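Local coordinates for thioredoxin reductase (Streptococcus pyogenes, PDB 5UWY), which catalyses the NADPH-dependent reduction of the thioredoxin disulfide, passing electrons through bound FAD and a redox-active cysteine pair, at the interface of chains A and B. Numbering follows the deposited sequence. Chains: chain A/B, Thioredoxin reductase.

The interface of chains A and B. Residues chain A 18, 51-52, 62, 66, 289; chain B 51-53.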
loop_
_atom_site.group_PDB
_atom_site.type_symbol
_atom_site.label_atom_id
_atom_site.label_comp_id
_atom_site.label_asym_id
_atom_site.label_seq_id
_atom_site.Cartn_x
_atom_site.Cartn_y
_atom_site.Cartn_z
ATOM N N THR A 18 -7.649 -5.563 4.564
ATOM C CA THR A 18 -6.338 -5.286 5.144
ATOM C C THR A 18 -6.473 -4.574 6.485
ATOM O O THR A 18 -5.771 -4.910 7.449
ATOM C CB THR A 18 -5.497 -4.459 4.177
ATOM O OG1 THR A 18 -5.433 -5.130 2.912
ATOM C CG2 THR A 18 -4.085 -4.278 4.724
ATOM N N TYR A 51 -0.206 -6.925 -8.580
ATOM C CA TYR A 51 -0.160 -7.070 -7.135
ATOM C C TYR A 51 1.119 -7.793 -6.755
ATOM O O TYR A 51 1.290 -8.965 -7.130
ATOM C CB TYR A 51 -1.373 -7.830 -6.608
ATOM C CG TYR A 51 -1.428 -7.834 -5.096
ATOM C CD1 TYR A 51 -1.602 -6.653 -4.391
ATOM C CD2 TYR A 51 -1.287 -9.013 -4.374
ATOM C CE1 TYR A 51 -1.642 -6.640 -3.012
ATOM C CE2 TYR A 51 -1.328 -9.010 -2.988
ATOM C CZ TYR A 51 -1.507 -7.819 -2.314
ATOM O OH TYR A 51 -1.550 -7.800 -0.939
ATOM N N PRO A 52 2.033 -7.148 -6.030
ATOM C CA PRO A 52 3.313 -7.786 -5.706
ATOM C C PRO A 52 3.123 -9.086 -4.941
ATOM O O PRO A 52 2.180 -9.247 -4.162
ATOM C CB PRO A 52 4.024 -6.731 -4.850
ATOM C CG PRO A 52 3.384 -5.443 -5.226
ATOM C CD PRO A 52 1.952 -5.780 -5.498
ATOM N N LEU A 62 -7.728 -14.266 -5.437
ATOM C CA LEU A 62 -6.970 -13.343 -4.602
ATOM C C LEU A 62 -7.835 -12.790 -3.476
ATOM O O LEU A 62 -7.356 -12.602 -2.351
ATOM C CB LEU A 62 -6.397 -12.210 -5.452
ATOM C CG LEU A 62 -5.481 -11.253 -4.688
ATOM C CD1 LEU A 62 -4.399 -12.009 -3.939
ATOM C CD2 LEU A 62 -4.868 -10.189 -5.596
HETATM N N MSE A 66 -7.066 -13.384 0.435
HETATM C CA MSE A 66 -7.012 -12.296 1.408
HETATM C C MSE A 66 -8.025 -12.448 2.534
HETATM O O MSE A 66 -7.850 -11.878 3.608
HETATM C CB MSE A 66 -7.244 -10.960 0.734
HETATM C CG MSE A 66 -6.017 -10.103 0.671
HETATM SE SE MSE A 66 -6.380 -8.479 -0.321
HETATM C CE MSE A 66 -6.155 -9.149 -2.108
ATOM N N VAL A 289 -4.191 -1.436 -0.053
ATOM C CA VAL A 289 -3.513 -2.248 0.949
ATOM C C VAL A 289 -2.670 -1.375 1.876
ATOM O O VAL A 289 -2.805 -1.464 3.104
ATOM C CB VAL A 289 -2.686 -3.353 0.264
ATOM C CG1 VAL A 289 -1.520 -3.767 1.118
ATOM C CG2 VAL A 289 -3.566 -4.561 -0.014
ATOM N N TYR B 51 0.901 -9.531 5.474
ATOM C CA TYR B 51 0.845 -9.143 4.075
ATOM C C TYR B 51 -0.377 -9.781 3.438
ATOM O O TYR B 51 -0.447 -11.018 3.358
ATOM C CB TYR B 51 2.107 -9.558 3.326
ATOM C CG TYR B 51 2.139 -9.007 1.917
ATOM C CD1 TYR B 51 2.206 -7.640 1.693
ATOM C CD2 TYR B 51 2.083 -9.850 0.814
ATOM C CE1 TYR B 51 2.223 -7.123 0.414
ATOM C CE2 TYR B 51 2.103 -9.339 -0.476
ATOM C CZ TYR B 51 2.174 -7.974 -0.667
ATOM O OH TYR B 51 2.194 -7.453 -1.940
ATOM N N PRO B 52 -1.351 -8.992 2.984
ATOM C CA PRO B 52 -2.580 -9.570 2.430
ATOM C C PRO B 52 -2.297 -10.483 1.247
ATOM O O PRO B 52 -1.356 -10.273 0.478
ATOM C CB PRO B 52 -3.388 -8.338 2.006
ATOM C CG PRO B 52 -2.849 -7.228 2.834
ATOM C CD PRO B 52 -1.391 -7.523 2.987
ATOM N N GLY B 53 -3.127 -11.512 1.114
ATOM C CA GLY B 53 -2.944 -12.518 0.092
ATOM C C GLY B 53 -2.016 -13.650 0.471
ATOM O O GLY B 53 -1.803 -14.555 -0.346
#
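A:Tyr51 and B:Tyr51 pass each other from opposite directions on the two-fold axis of a homodimer of the pyridine nucleotide-disulphide oxidoreductase family. Low-molecular-weight bacterial thioredoxin reductases of this kind work as dimers, so the pairing is probably the biological one.

The polar evidence is a reciprocal pair of hydrogen bonds. The phenol A:Tyr51 OH donates to the backbone carbonyl B:Pro52 O at 2.9 Å, and symmetry repeats the bond from B:Tyr51 OH to A:Pro52 O. Each donor lies well off the carbonyl plane, 54° out of it, with a C=O...donor angle of 114°, so the hydroxyl approaches from above rather than along a lone pair. Seen from the phenol, the same carbonyl oxygen sits at the ring edge and in the ring plane. In each tyrosine, CG points away from the backbone N (chi1 -173°), a setting that sends the hydroxyl across the axis to the proline following the partner tyrosine.

The aromatic contact is shifted. Each hydroxyl lies 3.7 Å above the other ring and toward its rim, while A:Tyr51 CZ and B:Tyr51 CZ are 4.0 Å apart; the overlap therefore involves the phenolic ends and not the ring centres. Hydroxyl bonding and ring overlap together should restrict rotation of both phenols.

Apolar packing surrounds B:Pro52, which buries 65 Å² against chain A. Its CG meets the methyl A:Thr18 CG2, from helix 14-25, at 3.7 Å, with the two side chains nearly perpendicular. A:Val289, on helix 285-304, points end-on at the same ring carbon, its CG2 lying 4.0 Å from B:Pro52 CG. From helix 59-71 the selenomethionine A:Met66 runs aslant past the proline, its CG 3.4 Å from B:Pro52 CB. The same methylene flanks B:Gly53, whereas A:Leu62 CD1 approaches that glycine more distantly.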